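Local structure of transcriptional protein SWT1 (Saccharomyces cerevisiae, 4PQZ) at residues A[126-129]-A[130-134]. The protein is an RNA endonuclease involved in transcription, probably as an activator, and this C-terminal piece folds as a helical HEPN-like domain. Sequence-based numbering, arbitrary orientation.
Sequences RTFE and QFWET
Phe128 and Trp132 share a helical turn, with Trp132 N hydrogen-bonded to Phe128 O at 3.2 Å; Gln130, Phe131 and Glu133 make the same i to i+4 hydrogen bonds to Arg126, Thr127 and Glu129. On one side, Trp132 CD1 sits over the centre of the Phe128 ring, 3.6 Å from CE1 of Phe128. The Phe128 ring and the five-membered ring of Trp132 meet obliquely, their planes 55° apart. Phe128 CG lies anti to the backbone N (chi1 -179°), which brings one face of the ring to the CD1 corner of the indole. Trp132 NE1 donates a hydrogen bond to Leu115 O, so its polar edge is satisfied. On another side, Gln130 NE2 donates to the syn lone pair of Glu129 OE2, 2.9 Å away and nearly straight at 166°. The acceptor lies in the amide plane. Glu129 OE1 is 2.8 Å from Glu133 OE1, so one of the two acids probably carries a proton. OE2 of Glu133 forms a salt bridge with Lys159. With alanine at Glu129, the Gln130 amide is likely to lose its acceptor and be set free to turn. Both segments lie on helix 122-139 of the HEPN-like domain: Phe128 and Trp132 pack on Val46 of helix 35-62, while Glu129 and Glu133 face helix 145-163.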
ATOM      1  N   ARG A 126      10.273  -5.611   8.463  1.00 55.46           N
ATOM      2  CA  ARG A 126       9.191  -5.526   9.438  1.00 50.15           C
ATOM      3  C   ARG A 126       8.591  -4.133   9.438  1.00 51.91           C
ATOM      4  O   ARG A 126       7.370  -3.971   9.492  1.00 60.34           O
ATOM      5  CB  ARG A 126       9.685  -5.895  10.844  1.00 49.86           C
ATOM      6  CG  ARG A 126      10.235  -7.303  10.920  1.00 52.72           C
ATOM      7  CD  ARG A 126      10.413  -7.761  12.348  1.00 60.53           C
ATOM      8  NE  ARG A 126      10.211  -9.204  12.461  1.00 67.73           N
ATOM      9  CZ  ARG A 126       9.022  -9.777  12.657  1.00 77.43           C
ATOM     10  NH1 ARG A 126       7.925  -9.035  12.763  1.00 71.91           N
ATOM     11  NH2 ARG A 126       8.928 -11.096  12.748  1.00 90.10           N
ATOM     12  N   THR A 127       9.459  -3.129   9.380  1.00 53.57           N
ATOM     13  CA  THR A 127       9.025  -1.731   9.320  1.00 52.96           C
ATOM     14  C   THR A 127       8.168  -1.478   8.078  1.00 48.99           C
ATOM     15  O   THR A 127       7.128  -0.829   8.156  1.00 35.83           O
ATOM     16  CB  THR A 127      10.230  -0.759   9.347  1.00 48.52           C
ATOM     17  OG1 THR A 127      10.863  -0.833  10.631  1.00 49.35           O
ATOM     18  CG2 THR A 127       9.784   0.682   9.099  1.00 46.44           C
ATOM     19  N   PHE A 128       8.608  -2.031   6.951  1.00 52.65           N
ATOM     20  CA  PHE A 128       7.903  -1.919   5.685  1.00 45.28           C
ATOM     21  C   PHE A 128       6.531  -2.569   5.777  1.00 47.98           C
ATOM     22  O   PHE A 128       5.508  -1.917   5.553  1.00 53.69           O
ATOM     23  CB  PHE A 128       8.725  -2.565   4.553  1.00 39.30           C
ATOM     24  CG  PHE A 128       8.076  -2.464   3.196  1.00 51.00           C
ATOM     25  CD1 PHE A 128       8.222  -1.316   2.427  1.00 47.28           C
ATOM     26  CD2 PHE A 128       7.306  -3.515   2.692  1.00 47.43           C
ATOM     27  CE1 PHE A 128       7.612  -1.214   1.166  1.00 46.25           C
ATOM     28  CE2 PHE A 128       6.696  -3.421   1.448  1.00 53.58           C
ATOM     29  CZ  PHE A 128       6.855  -2.270   0.682  1.00 61.97           C
ATOM     30  N   GLU A 129       6.525  -3.860   6.101  1.00 52.61           N
ATOM     31  CA  GLU A 129       5.296  -4.635   6.182  1.00 54.26           C
ATOM     32  C   GLU A 129       4.318  -4.085   7.212  1.00 57.77           C
ATOM     33  O   GLU A 129       3.127  -3.996   6.921  1.00 47.22           O
ATOM     34  CB  GLU A 129       5.591  -6.116   6.444  1.00 57.13           C
ATOM     35  CG  GLU A 129       4.384  -7.044   6.291  1.00 60.46           C
ATOM     36  CD  GLU A 129       3.466  -7.061   7.518  1.00 60.54           C
ATOM     37  OE1 GLU A 129       2.264  -7.370   7.356  1.00 57.85           O
ATOM     38  OE2 GLU A 129       3.942  -6.768   8.640  1.00 53.99           O
ATOM     39  N   GLN A 130       4.797  -3.719   8.403  1.00 57.69           N
ATOM     40  CA  GLN A 130       3.896  -3.163   9.424  1.00 50.82           C
ATOM     41  C   GLN A 130       3.225  -1.857   8.995  1.00 46.59           C
ATOM     42  O   GLN A 130       2.060  -1.624   9.306  1.00 41.45           O
ATOM     43  CB  GLN A 130       4.585  -2.967  10.787  1.00 34.23           C
ATOM     44  CG  GLN A 130       4.893  -4.292  11.548  1.00 51.05           C
ATOM     45  CD  GLN A 130       3.654  -5.010  12.086  1.00 60.28           C
ATOM     46  OE1 GLN A 130       3.178  -4.708  13.184  1.00 66.77           O
ATOM     47  NE2 GLN A 130       3.145  -5.990  11.327  1.00 52.29           N
ATOM     48  N   PHE A 131       3.951  -0.994   8.296  1.00 42.63           N
ATOM     49  CA  PHE A 131       3.380   0.305   7.931  1.00 43.88           C
ATOM     50  C   PHE A 131       2.256   0.080   6.928  1.00 47.02           C
ATOM     51  O   PHE A 131       1.136   0.592   7.086  1.00 38.41           O
ATOM     52  CB  PHE A 131       4.449   1.233   7.347  1.00 41.83           C
ATOM     53  CG  PHE A 131       3.896   2.498   6.746  1.00 48.44           C
ATOM     54  CD1 PHE A 131       3.601   3.594   7.549  1.00 43.67           C
ATOM     55  CD2 PHE A 131       3.682   2.597   5.376  1.00 45.82           C
ATOM     56  CE1 PHE A 131       3.092   4.753   6.999  1.00 40.74           C
ATOM     57  CE2 PHE A 131       3.179   3.758   4.816  1.00 37.15           C
ATOM     58  CZ  PHE A 131       2.881   4.830   5.628  1.00 40.34           C
ATOM     59  N   TRP A 132       2.567  -0.728   5.919  1.00 35.58           N
ATOM     60  CA  TRP A 132       1.660  -0.952   4.798  1.00 50.31           C
ATOM     61  C   TRP A 132       0.453  -1.827   5.128  1.00 46.32           C
ATOM     62  O   TRP A 132      -0.587  -1.698   4.497  1.00 44.54           O
ATOM     63  CB  TRP A 132       2.432  -1.502   3.599  1.00 52.84           C
ATOM     64  CG  TRP A 132       3.213  -0.418   2.942  1.00 50.95           C
ATOM     65  CD1 TRP A 132       4.576  -0.287   2.891  1.00 59.18           C
ATOM     66  CD2 TRP A 132       2.673   0.732   2.289  1.00 52.00           C
ATOM     67  NE1 TRP A 132       4.915   0.870   2.218  1.00 53.88           N
ATOM     68  CE2 TRP A 132       3.764   1.509   1.840  1.00 61.33           C
ATOM     69  CE3 TRP A 132       1.372   1.176   2.034  1.00 46.56           C
ATOM     70  CZ2 TRP A 132       3.586   2.702   1.143  1.00 45.36           C
ATOM     71  CZ3 TRP A 132       1.201   2.361   1.342  1.00 44.08           C
ATOM     72  CH2 TRP A 132       2.303   3.113   0.906  1.00 44.73           C
ATOM     73  N   GLU A 133       0.612  -2.705   6.118  1.00 45.76           N
ATOM     74  CA  GLU A 133      -0.480  -3.504   6.667  1.00 52.96           C
ATOM     75  C   GLU A 133      -1.548  -2.583   7.249  1.00 49.50           C
ATOM     76  O   GLU A 133      -2.726  -2.682   6.887  1.00 49.39           O
ATOM     77  CB  GLU A 133       0.047  -4.481   7.738  1.00 52.76           C
ATOM     78  CG  GLU A 133      -1.015  -4.973   8.706  1.00 58.14           C
ATOM     79  CD  GLU A 133      -0.499  -6.032   9.674  1.00 61.08           C
ATOM     80  OE1 GLU A 133       0.604  -6.568   9.456  1.00 58.77           O
ATOM     81  OE2 GLU A 133      -1.205  -6.329  10.660  1.00 65.13           O
ATOM     82  N   THR A 134      -1.117  -1.687   8.140  1.00 40.16           N
ATOM     83  CA  THR A 134      -1.986  -0.689   8.759  1.00 37.30           C
ATOM     84  C   THR A 134      -2.660   0.175   7.672  1.00 45.02           C
ATOM     85  O   THR A 134      -3.875   0.333   7.682  1.00 42.47           O
ATOM     86  CB  THR A 134      -1.166   0.223   9.731  1.00 48.64           C
ATOM     87  OG1 THR A 134      -0.530  -0.576  10.730  1.00 53.75           O
ATOM     88  CG2 THR A 134      -2.049   1.275  10.422  1.00 38.00           C
TER